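Local coordinates for protein aldehyde dehydrogenase (Anabaena variabilis, PDB 4H7N) that probably oxidises aldehydes to carboxylic acids with NAD+ as the electron acceptor, as a member of the aldehyde dehydrogenase family, at residues A[234-239]-A[269-274]; A[349-354]-A[367-372]. One frame throughout, in Å; residues are numbered along the deposited sequence.

Contact 1 of 2, residues A[234-239]-A[269-274]; sequences GGKDPA and IERIYV
Arg-271 lies against Lys-236 and Pro-238, and Pro-238 also meets Tyr-273, where strand 237-241 lies parallel to strand 269-275, the two strands of a beta-alpha-beta crossover through helix 247-259. The dense side carries Arg-271. Its chain bends at chi3 (-88°), turning the guanidinium back over the neighbouring strand. NE and NH2 together grip one atom, Lys-236 O, side-on and near the guanidinium plane, with NE at 3.0 Å from that oxygen. Over one face of the same group sits Pro-238, whose CB also meets the edge of the Tyr-273 ring, 3.8 Å from CE2. Arg-271 NH1 donates to Tyr-273 OH at 2.8 Å, which helps fix the rotation of the guanidinium; NH1 and NH2 also reach Leu-384 O and Ala-385 O, while the phenol bonds to His-356. Lys-236 extends the polar patch: NZ forms a salt bridge of 2.6 Å with Glu-270 OE1. Val-360 O and Glu-363 O take further bonds from this ammonium, and Thr-365 N and Phe-366 N hold the carboxylate. Gly-235, just before, lies about 8 Å from the side chain of Glu-232, the predicted active-site residue.

The other side is sparser between the two strands: Ala-239 CB touches Ile-269 CG2 at 3.9 Å, and Ile-254 of helix 247-259 packs on Ala-239. The pairing is also looser where it begins, since Asp-237 O takes a good bond from Glu-270 N but a weak one of 3.5 Å from Arg-271 N. Further on it tightens, with Tyr-273 N donating almost straight to Ala-239 O (2.8 Å, 174°).

Contact 2 of 2, residues A[349-354]-A[367-372]; sequences TVMTNV and GPIMPV
Ile-369 CD1 rests 3.6 Å from Thr-349 CB at the apolar centre of a parallel strand pair, 349-352 with 369-375, in the mixed sheet of what is probably the catalytic domain, as in other aldehyde dehydrogenases. The two side chains lie alongside each other and point the same way. On the same face, Ile-369 CG2, anti to the backbone N, meets the selenium of selenomethionine Met-351 (SE, 4.1 Å). The bent end of Met-351 then brings CE against Pro-371 CB, which Val-354 CG2 also touches, the side chains of Val-354 and Pro-371 crossing at about a right angle. An alanine in place of Ile-369 would probably open a gap beside Thr-349 CB and leave the selenium end of Met-351 freer to turn. On the opposite face, Val-350 CG2 touches CE of selenomethionine Met-370 at 3.8 Å, and helices 247-259 and 279-292 cover this pair.

Outward from the side chains, the backbones join through alternating bonds. Thr-349 N donates to Pro-368 O, the carbonyl of an inverse gamma turn centre, and Thr-349 O accepts from Met-370 N at 2.7 Å. Met-351 N bonds to Met-370 O, and Met-351 O to Val-372 N. At the polar edge Thr-349 OG1 bonds to Arg-347 O and Gly-335 N, Thr-352 OG1 to His-332 NE2. Past the last strand bond a water donates to Val-372 O at 2.7 Å and accepts a weak bond from Asn-353 N.

How the contacts relate
Contacts 1 and 2 belong to one mixed sheet and follow each other along the chain, contact 1 closing before contact 2 opens; their centres are about 10 Å apart. Strands 269-275 and 369-375 are neighbours, giving the local order 349-352, 369-375, 269-275, 237-241, all parallel. The seam between them is closed by a probable hydrogen bond from Ile-272 N to Pro-371 O, 3.2 Å, and by Ile-272 CD1 packing on Met-370 CB. Helix 247-259 touches side chains of both contacts. Segment 234-239 follows closely on the predicted active-site Glu-232, whereas contact 2 lies away from that site and continues the sheet toward its antiparallel border strand 330-333.

Contact 1 of 2, residues A[234-239]-A[269-274]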
loop_
_atom_site.group_PDB
_atom_site.type_symbol
_atom_site.label_atom_id
_atom_site.label_comp_id
_atom_site.label_asym_id
_atom_site.label_seq_id
_atom_site.Cartn_x
_atom_site.Cartn_y
_atom_site.Cartn_z
ATOM N N GLY A 234 -3.041 -6.505 15.606
ATOM C CA GLY A 234 -3.695 -7.327 16.590
ATOM C C GLY A 234 -5.005 -7.854 16.054
ATOM O O GLY A 234 -5.408 -7.619 14.898
ATOM N N GLY A 235 -5.610 -8.657 16.896
ATOM C CA GLY A 235 -6.714 -9.474 16.524
ATOM C C GLY A 235 -7.545 -9.896 17.725
ATOM O O GLY A 235 -7.107 -9.813 18.874
ATOM N N LYS A 236 -8.749 -10.349 17.418
ATOM C CA LYS A 236 -9.583 -11.054 18.363
ATOM C C LYS A 236 -10.123 -12.290 17.632
ATOM O O LYS A 236 -11.335 -12.440 17.338
ATOM C CB LYS A 236 -10.702 -10.121 18.849
ATOM C CG LYS A 236 -11.426 -10.608 20.072
ATOM C CD LYS A 236 -10.701 -10.270 21.347
ATOM C CE LYS A 236 -11.452 -10.773 22.590
ATOM N NZ LYS A 236 -10.535 -10.857 23.748
ATOM N N ASP A 237 -9.212 -13.181 17.300
ATOM C CA ASP A 237 -9.559 -14.245 16.383
ATOM C C ASP A 237 -10.600 -15.224 16.967
ATOM O O ASP A 237 -10.416 -15.730 18.082
ATOM C CB ASP A 237 -8.325 -14.997 15.932
ATOM C CG ASP A 237 -7.371 -14.163 15.021
ATOM O OD1 ASP A 237 -7.555 -12.915 14.738
ATOM O OD2 ASP A 237 -6.355 -14.795 14.590
ATOM N N PRO A 238 -11.725 -15.441 16.248
ATOM C CA PRO A 238 -12.727 -16.419 16.680
ATOM C C PRO A 238 -12.513 -17.822 16.112
ATOM O O PRO A 238 -11.982 -17.972 15.012
ATOM C CB PRO A 238 -13.974 -15.850 16.150
ATOM C CG PRO A 238 -13.562 -15.166 14.880
ATOM C CD PRO A 238 -12.161 -14.693 15.088
ATOM N N ALA A 239 -12.936 -18.821 16.861
ATOM C CA ALA A 239 -13.095 -20.190 16.348
ATOM C C ALA A 239 -14.563 -20.549 16.438
ATOM O O ALA A 239 -15.218 -20.283 17.467
ATOM C CB ALA A 239 -12.232 -21.171 17.172
ATOM N N ILE A 269 -6.402 -17.556 19.441
ATOM C CA ILE A 269 -7.851 -17.726 19.465
ATOM C C ILE A 269 -8.348 -17.084 20.789
ATOM O O ILE A 269 -7.948 -17.514 21.875
ATOM C CB ILE A 269 -8.280 -19.202 19.407
ATOM C CG1 ILE A 269 -7.837 -19.895 18.111
ATOM C CG2 ILE A 269 -9.800 -19.311 19.610
ATOM C CD1 ILE A 269 -8.275 -19.165 16.833
ATOM N N GLU A 270 -9.205 -16.076 20.696
ATOM C CA GLU A 270 -9.648 -15.373 21.878
ATOM C C GLU A 270 -11.159 -15.458 22.114
ATOM O O GLU A 270 -11.648 -14.948 23.102
ATOM C CB GLU A 270 -9.226 -13.919 21.766
ATOM C CG GLU A 270 -7.710 -13.713 21.933
ATOM C CD GLU A 270 -7.287 -12.315 22.453
ATOM O OE1 GLU A 270 -8.154 -11.515 22.859
ATOM O OE2 GLU A 270 -6.055 -12.032 22.420
ATOM N N ARG A 271 -11.892 -16.062 21.187
ATOM C CA ARG A 271 -13.353 -16.248 21.309
ATOM C C ARG A 271 -13.729 -17.564 20.645
ATOM O O ARG A 271 -13.253 -17.835 19.569
ATOM C CB ARG A 271 -14.120 -15.190 20.552
ATOM C CG ARG A 271 -13.628 -13.809 20.848
ATOM C CD ARG A 271 -14.447 -12.792 20.100
ATOM N NE ARG A 271 -13.965 -12.505 18.770
ATOM C CZ ARG A 271 -14.747 -12.323 17.697
ATOM N NH1 ARG A 271 -16.059 -12.551 17.740
ATOM N NH2 ARG A 271 -14.201 -11.990 16.541
ATOM N N ILE A 272 -14.590 -18.345 21.278
ATOM C CA ILE A 272 -14.925 -19.672 20.818
ATOM C C ILE A 272 -16.453 -19.839 20.798
ATOM O O ILE A 272 -17.119 -19.617 21.836
ATOM C CB ILE A 272 -14.285 -20.715 21.738
ATOM C CG1 ILE A 272 -12.756 -20.562 21.736
ATOM C CG2 ILE A 272 -14.614 -22.095 21.225
ATOM C CD1 ILE A 272 -12.118 -21.168 22.996
ATOM N N TYR A 273 -16.991 -20.144 19.615
ATOM C CA TYR A 273 -18.422 -20.318 19.403
ATOM C C TYR A 273 -18.680 -21.775 19.055
ATOM O O TYR A 273 -18.047 -22.301 18.150
ATOM C CB TYR A 273 -18.897 -19.385 18.282
ATOM C CG TYR A 273 -18.566 -17.944 18.598
ATOM C CD1 TYR A 273 -19.362 -17.204 19.457
ATOM C CD2 TYR A 273 -17.388 -17.362 18.105
ATOM C CE1 TYR A 273 -19.011 -15.918 19.832
ATOM C CE2 TYR A 273 -17.034 -16.067 18.434
ATOM C CZ TYR A 273 -17.846 -15.353 19.307
ATOM O OH TYR A 273 -17.482 -14.082 19.600
ATOM N N VAL A 274 -19.601 -22.440 19.772
ATOM C CA VAL A 274 -19.839 -23.869 19.564
ATOM C C VAL A 274 -21.324 -24.160 19.410
ATOM O O VAL A 274 -22.151 -23.652 20.171
ATOM C CB VAL A 274 -19.320 -24.697 20.763
ATOM C CG1 VAL A 274 -19.380 -26.182 20.445
ATOM C CG2 VAL A 274 -17.892 -24.299 21.104
HETATM O O HOH W 1 -10.104 -13.838 25.191
#

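Contact 2 of 2, residues A[349-354]-A[367-372]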
loop_
_atom_site.group_PDB
_atom_site.type_symbol
_atom_site.label_atom_id
_atom_site.label_comp_id
_atom_site.label_asym_id
_atom_site.label_seq_id
_atom_site.Cartn_x
_atom_site.Cartn_y
_atom_site.Cartn_z
ATOM N N THR A 349 -7.421 -20.747 31.048
ATOM C CA THR A 349 -8.660 -20.410 31.704
ATOM C C THR A 349 -9.818 -20.644 30.766
ATOM O O THR A 349 -9.869 -20.024 29.703
ATOM C CB THR A 349 -8.611 -18.944 32.112
ATOM O OG1 THR A 349 -7.517 -18.748 33.017
ATOM C CG2 THR A 349 -9.875 -18.482 32.748
ATOM N N VAL A 350 -10.727 -21.564 31.132
ATOM C CA VAL A 350 -11.982 -21.786 30.382
ATOM C C VAL A 350 -13.123 -21.123 31.141
ATOM O O VAL A 350 -13.308 -21.399 32.330
ATOM C CB VAL A 350 -12.291 -23.281 30.200
ATOM C CG1 VAL A 350 -13.602 -23.491 29.446
ATOM C CG2 VAL A 350 -11.138 -23.967 29.486
HETATM N N MSE A 351 -13.894 -20.289 30.445
HETATM C CA MSE A 351 -15.063 -19.646 31.015
HETATM C C MSE A 351 -16.277 -19.838 30.151
HETATM O O MSE A 351 -16.200 -19.833 28.919
HETATM C CB MSE A 351 -14.904 -18.146 31.089
HETATM C CG MSE A 351 -13.531 -17.621 31.401
HETATM SE SE MSE A 351 -13.592 -15.615 31.520
HETATM C CE MSE A 351 -14.975 -15.194 30.311
ATOM N N THR A 352 -17.429 -19.937 30.789
ATOM C CA THR A 352 -18.719 -20.037 30.087
ATOM C C THR A 352 -19.688 -19.008 30.713
ATOM O O THR A 352 -19.309 -18.229 31.605
ATOM C CB THR A 352 -19.318 -21.475 30.120
ATOM O OG1 THR A 352 -19.656 -21.840 31.458
ATOM C CG2 THR A 352 -18.339 -22.549 29.535
ATOM N N ASN A 353 -20.927 -19.032 30.245
ATOM C CA ASN A 353 -21.896 -17.979 30.522
ATOM C C ASN A 353 -21.321 -16.613 30.158
ATOM O O ASN A 353 -21.328 -15.702 30.956
ATOM C CB ASN A 353 -22.272 -18.010 31.983
ATOM C CG ASN A 353 -23.668 -17.480 32.227
ATOM O OD1 ASN A 353 -24.622 -17.914 31.589
ATOM N ND2 ASN A 353 -23.795 -16.534 33.159
ATOM N N VAL A 354 -20.755 -16.515 28.955
ATOM C CA VAL A 354 -20.064 -15.288 28.494
ATOM C C VAL A 354 -20.853 -14.683 27.346
ATOM O O VAL A 354 -21.727 -15.348 26.758
ATOM C CB VAL A 354 -18.623 -15.555 28.051
ATOM C CG1 VAL A 354 -17.777 -16.014 29.221
ATOM C CG2 VAL A 354 -18.561 -16.613 26.943
ATOM N N GLY A 367 -3.989 -13.006 26.432
ATOM C CA GLY A 367 -3.800 -13.916 27.564
ATOM C C GLY A 367 -4.350 -15.300 27.261
ATOM O O GLY A 367 -4.909 -15.536 26.179
ATOM N N PRO A 368 -4.222 -16.246 28.220
ATOM C CA PRO A 368 -4.556 -17.635 27.897
ATOM C C PRO A 368 -6.015 -17.945 28.260
ATOM O O PRO A 368 -6.307 -18.908 28.983
ATOM C CB PRO A 368 -3.584 -18.417 28.775
ATOM C CG PRO A 368 -3.493 -17.590 30.023
ATOM C CD PRO A 368 -3.622 -16.138 29.557
ATOM N N ILE A 369 -6.915 -17.138 27.739
ATOM C CA ILE A 369 -8.321 -17.185 28.146
ATOM C C ILE A 369 -9.185 -17.761 27.034
ATOM O O ILE A 369 -9.026 -17.397 25.885
ATOM C CB ILE A 369 -8.860 -15.789 28.449
ATOM C CG1 ILE A 369 -7.908 -15.047 29.371
ATOM C CG2 ILE A 369 -10.226 -15.885 29.109
ATOM C CD1 ILE A 369 -7.512 -15.805 30.627
HETATM N N MSE A 370 -10.112 -18.643 27.407
HETATM C CA MSE A 370 -10.938 -19.351 26.454
HETATM C C MSE A 370 -12.365 -19.143 26.894
HETATM O O MSE A 370 -12.882 -19.934 27.700
HETATM C CB MSE A 370 -10.556 -20.821 26.474
HETATM C CG MSE A 370 -9.226 -21.062 25.783
HETATM SE SE MSE A 370 -8.525 -22.872 26.065
HETATM C CE MSE A 370 -7.932 -22.726 27.918
ATOM N N PRO A 371 -12.991 -18.053 26.457
ATOM C CA PRO A 371 -14.432 -17.882 26.673
ATOM C C PRO A 371 -15.222 -18.629 25.610
ATOM O O PRO A 371 -15.006 -18.407 24.405
ATOM C CB PRO A 371 -14.627 -16.353 26.527
ATOM C CG PRO A 371 -13.489 -15.889 25.674
ATOM C CD PRO A 371 -12.429 -16.964 25.646
ATOM N N VAL A 372 -16.155 -19.463 26.032
ATOM C CA VAL A 372 -16.897 -20.330 25.134
ATOM C C VAL A 372 -18.385 -20.039 25.146
ATOM O O VAL A 372 -18.990 -20.125 26.171
ATOM C CB VAL A 372 -16.677 -21.807 25.533
ATOM C CG1 VAL A 372 -17.276 -22.734 24.495
ATOM C CG2 VAL A 372 -15.179 -22.069 25.634
HETATM O O HOH W 2 -21.266 -19.480 27.526
#